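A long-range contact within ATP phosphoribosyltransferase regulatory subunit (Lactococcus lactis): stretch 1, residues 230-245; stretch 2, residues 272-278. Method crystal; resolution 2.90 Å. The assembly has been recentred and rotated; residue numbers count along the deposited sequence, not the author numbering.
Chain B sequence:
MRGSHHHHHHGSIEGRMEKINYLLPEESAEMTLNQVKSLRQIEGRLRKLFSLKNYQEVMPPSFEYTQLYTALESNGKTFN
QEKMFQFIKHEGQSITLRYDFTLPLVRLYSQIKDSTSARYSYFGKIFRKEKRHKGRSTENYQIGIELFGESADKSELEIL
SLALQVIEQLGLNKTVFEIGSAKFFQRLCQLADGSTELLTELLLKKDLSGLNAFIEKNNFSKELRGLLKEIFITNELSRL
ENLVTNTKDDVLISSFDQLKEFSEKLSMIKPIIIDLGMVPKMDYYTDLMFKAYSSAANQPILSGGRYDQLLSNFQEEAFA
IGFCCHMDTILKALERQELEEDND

Stretch 1, residues 230-245: EIFITNELSRLENLVT
Stretch 2, residues 272-278: IIIDLGM

The most unusual feature of this contact is a glycine pressed against a carbonyl. The CA of G277 lies 3.6 Å from I231 O in a CA-H...O contact with an angle of 134° at the hydrogen, and an ideal CB on G277 would sit 2.4 Å from that same I231 O, a clash. The general principle is that backbones can approach closely where a side chain is absent: the CA atoms of I231 and G277 are 5.1 Å apart.

In stretch 1 a helix that begins earlier in the chain gives way to a loop near I231, and a second helix starts at L237, with E236 at its N-cap position, and continues past T245. Stretch 2 runs as a strand through I273 (phi/psi -122/131) and I274 (-98/123), then folds into a type I beta turn from D275 to M278, with L276 at -84/1 and G277 at -107/13. D275, with chi1 t, steadies the turn by accepting a hydrogen bond from G277 N at its OD1, 2.7 Å away.

The register has a second fixed point where the CA atoms of N235 and I274 come within 5.6 Å. Here the one hydrogen bond between the stretches forms: N235 ND2 donates to I274 O at 3.2 Å, with an N-H...acceptor angle of 146°. N235 adopts -127/21, with its CA-to-CB bond toward stretch 2, chi1 at -31° and chi2 at 67°. Its amide suits the site because ND2 can serve the strand carbonyl while OD1 is hydrogen-bonded elsewhere in the structure. The same ND2 also packs 3.3 Å from I273 CG2.

L276, a buried leucine in the m,t rotamer, loses 90 Å² to stretch 1, more than any other residue here. Its CA-to-CB bond points toward stretch 1, and its CD1 lies 3.9 Å from L240 CD1 and 3.9 Å from V244 CG2. L240 (m,t) and V244 (t), one helical turn apart, thus bring two branched apolar side chains to a single methyl. Before the loop, the CA-to-CB bond of I231 (p,t) points toward stretch 2, and its CG2 lies 3.7 Å from L276 CB, while its CD1 reaches 3.7 Å from L276 O.

At the start of the second helix, the CA-to-CB bond of L237 points sideways relative to stretch 2, with chi1 at -143° and chi2 t, and its CG is 4.2 Å from CD1 of I274 (m,t). In all, 452 Å² is buried, both sides summed, mostly by aliphatic residues, with a single hydrogen bond between the stretches.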

# COMPACT_ATOMS: atom_id res chain seq x y z
N GLU B 230 -49.29 9.71 7.96
CA GLU B 230 -49.13 11.15 7.82
C GLU B 230 -47.70 11.70 7.85
O GLU B 230 -47.32 12.46 6.97
CB GLU B 230 -49.96 11.84 8.91
CG GLU B 230 -50.52 13.21 8.55
CD GLU B 230 -51.60 13.16 7.49
OE1 GLU B 230 -52.26 14.20 7.26
OE2 GLU B 230 -51.78 12.08 6.87
N ILE B 231 -46.92 11.33 8.87
CA ILE B 231 -45.55 11.82 8.99
C ILE B 231 -44.71 11.50 7.76
O ILE B 231 -43.58 11.98 7.64
CB ILE B 231 -44.84 11.23 10.19
CG1 ILE B 231 -44.73 9.71 10.02
CG2 ILE B 231 -45.56 11.61 11.45
CD1 ILE B 231 -43.80 9.05 11.01
N PHE B 232 -45.24 10.69 6.86
CA PHE B 232 -44.53 10.35 5.64
C PHE B 232 -44.69 11.42 4.58
O PHE B 232 -43.85 11.52 3.70
CB PHE B 232 -45.06 9.06 5.04
CG PHE B 232 -44.33 7.82 5.46
CD1 PHE B 232 -44.16 7.51 6.80
CD2 PHE B 232 -43.88 6.92 4.50
CE1 PHE B 232 -43.56 6.33 7.18
CE2 PHE B 232 -43.28 5.74 4.87
CZ PHE B 232 -43.12 5.44 6.21
N ILE B 233 -45.76 12.21 4.64
CA ILE B 233 -45.98 13.21 3.60
C ILE B 233 -46.43 14.61 3.97
O ILE B 233 -46.91 15.34 3.10
CB ILE B 233 -47.00 12.70 2.55
CG1 ILE B 233 -48.38 12.58 3.19
CG2 ILE B 233 -46.55 11.36 1.98
CD1 ILE B 233 -49.46 12.13 2.23
N THR B 234 -46.28 15.01 5.23
CA THR B 234 -46.69 16.36 5.62
C THR B 234 -45.94 16.99 6.76
O THR B 234 -45.52 16.31 7.69
CB THR B 234 -48.17 16.44 6.02
OG1 THR B 234 -48.51 17.82 6.27
CG2 THR B 234 -48.42 15.65 7.29
N ASN B 235 -45.78 18.31 6.70
CA ASN B 235 -45.10 19.04 7.77
C ASN B 235 -45.99 20.18 8.26
O ASN B 235 -45.48 21.14 8.86
CB ASN B 235 -43.77 19.63 7.30
CG ASN B 235 -43.09 18.81 6.24
OD1 ASN B 235 -43.59 18.70 5.13
ND2 ASN B 235 -41.95 18.23 6.57
N GLU B 236 -47.30 20.11 8.02
CA GLU B 236 -48.21 21.16 8.47
C GLU B 236 -48.27 21.10 10.00
O GLU B 236 -48.95 20.25 10.55
CB GLU B 236 -49.60 20.94 7.88
CG GLU B 236 -50.63 21.98 8.34
CD GLU B 236 -52.02 21.68 7.80
OE1 GLU B 236 -52.16 21.57 6.56
OE2 GLU B 236 -52.98 21.55 8.61
N LEU B 237 -47.58 22.02 10.67
CA LEU B 237 -47.51 22.03 12.13
C LEU B 237 -48.82 21.78 12.86
O LEU B 237 -48.84 21.07 13.87
CB LEU B 237 -46.87 23.33 12.63
CG LEU B 237 -45.95 23.19 13.86
CD1 LEU B 237 -45.31 24.53 14.20
CD2 LEU B 237 -46.75 22.69 15.04
N SER B 238 -49.91 22.34 12.36
CA SER B 238 -51.22 22.15 12.99
C SER B 238 -51.69 20.69 12.90
O SER B 238 -52.02 20.07 13.92
CB SER B 238 -52.26 23.07 12.32
OG SER B 238 -52.18 22.99 10.91
N ARG B 239 -51.69 20.15 11.69
CA ARG B 239 -52.10 18.78 11.46
C ARG B 239 -51.24 17.82 12.29
O ARG B 239 -51.77 16.98 13.02
CB ARG B 239 -52.00 18.44 9.98
CG ARG B 239 -52.70 17.15 9.64
CD ARG B 239 -52.63 16.86 8.17
NE ARG B 239 -53.15 17.96 7.37
CZ ARG B 239 -53.39 17.88 6.06
NH1 ARG B 239 -53.14 16.74 5.40
NH2 ARG B 239 -53.87 18.93 5.41
N LEU B 240 -49.93 17.95 12.18
CA LEU B 240 -49.01 17.09 12.93
C LEU B 240 -49.25 17.15 14.42
O LEU B 240 -49.36 16.11 15.07
CB LEU B 240 -47.56 17.46 12.64
CG LEU B 240 -47.09 17.17 11.22
CD1 LEU B 240 -45.61 17.38 11.14
CD2 LEU B 240 -47.42 15.74 10.84
N GLU B 241 -49.31 18.35 14.98
CA GLU B 241 -49.52 18.50 16.41
C GLU B 241 -50.75 17.74 16.90
O GLU B 241 -50.78 17.27 18.04
CB GLU B 241 -49.65 19.97 16.77
CG GLU B 241 -49.93 20.19 18.24
CD GLU B 241 -49.43 21.53 18.74
OE1 GLU B 241 -49.56 22.54 18.00
OE2 GLU B 241 -48.90 21.57 19.87
N ASN B 242 -51.76 17.63 16.04
CA ASN B 242 -52.98 16.91 16.40
C ASN B 242 -52.64 15.44 16.55
O ASN B 242 -52.66 14.89 17.66
CB ASN B 242 -54.03 17.05 15.31
CG ASN B 242 -54.76 18.38 15.38
OD1 ASN B 242 -54.14 19.44 15.26
ND2 ASN B 242 -56.07 18.33 15.57
N LEU B 243 -52.34 14.82 15.41
CA LEU B 243 -51.99 13.42 15.33
C LEU B 243 -51.08 12.96 16.45
O LEU B 243 -51.23 11.84 16.97
CB LEU B 243 -51.32 13.16 13.99
CG LEU B 243 -52.21 13.58 12.83
CD1 LEU B 243 -51.35 13.86 11.62
CD2 LEU B 243 -53.23 12.51 12.55
N VAL B 244 -50.13 13.81 16.82
CA VAL B 244 -49.21 13.47 17.88
C VAL B 244 -49.92 13.36 19.22
O VAL B 244 -49.84 12.33 19.88
CB VAL B 244 -48.07 14.51 17.97
CG1 VAL B 244 -47.08 14.11 19.07
CG2 VAL B 244 -47.35 14.60 16.65
N THR B 245 -50.63 14.42 19.62
CA THR B 245 -51.36 14.44 20.90
C THR B 245 -52.42 13.33 21.02
O THR B 245 -52.66 12.80 22.11
CB THR B 245 -52.05 15.80 21.15
OG1 THR B 245 -52.88 16.11 20.02
CG2 THR B 245 -51.04 16.90 21.35
N ILE B 272 -39.00 27.44 9.64
CA ILE B 272 -38.49 26.09 9.86
C ILE B 272 -39.55 25.06 9.50
O ILE B 272 -40.75 25.32 9.56
CB ILE B 272 -38.08 25.89 11.33
CG1 ILE B 272 -37.06 26.95 11.74
CG2 ILE B 272 -37.51 24.51 11.54
CD1 ILE B 272 -35.90 27.05 10.79
N ILE B 273 -39.09 23.88 9.11
CA ILE B 273 -40.00 22.81 8.76
C ILE B 273 -39.75 21.60 9.64
O ILE B 273 -38.61 21.18 9.85
CB ILE B 273 -39.83 22.47 7.29
CG1 ILE B 273 -40.31 23.65 6.46
CG2 ILE B 273 -40.61 21.24 6.95
CD1 ILE B 273 -39.93 23.56 5.01
N ILE B 274 -40.82 21.05 10.20
CA ILE B 274 -40.68 19.91 11.07
C ILE B 274 -40.97 18.62 10.31
O ILE B 274 -42.04 18.47 9.71
CB ILE B 274 -41.61 20.04 12.30
CG1 ILE B 274 -41.26 21.31 13.09
CG2 ILE B 274 -41.49 18.80 13.19
CD1 ILE B 274 -42.09 21.57 14.33
N ASP B 275 -40.00 17.71 10.32
CA ASP B 275 -40.16 16.43 9.64
C ASP B 275 -40.12 15.32 10.67
O ASP B 275 -39.06 14.96 11.19
CB ASP B 275 -39.05 16.20 8.62
CG ASP B 275 -39.41 15.10 7.63
OD1 ASP B 275 -40.10 14.13 8.03
OD2 ASP B 275 -39.01 15.21 6.44
N LEU B 276 -41.28 14.76 10.98
CA LEU B 276 -41.35 13.69 11.95
C LEU B 276 -41.05 12.36 11.26
O LEU B 276 -41.07 11.31 11.89
CB LEU B 276 -42.74 13.65 12.59
CG LEU B 276 -43.10 14.86 13.45
CD1 LEU B 276 -44.55 14.78 13.90
CD2 LEU B 276 -42.17 14.92 14.64
N GLY B 277 -40.78 12.42 9.97
CA GLY B 277 -40.48 11.20 9.23
C GLY B 277 -39.01 11.12 8.89
O GLY B 277 -38.60 10.29 8.08
N MET B 278 -38.21 11.98 9.51
CA MET B 278 -36.78 12.02 9.28
C MET B 278 -36.09 10.84 9.95
O MET B 278 -36.30 10.60 11.13
CB MET B 278 -36.23 13.32 9.84
CG MET B 278 -34.76 13.51 9.66
SD MET B 278 -34.20 15.08 10.32
CE MET B 278 -34.65 16.18 8.97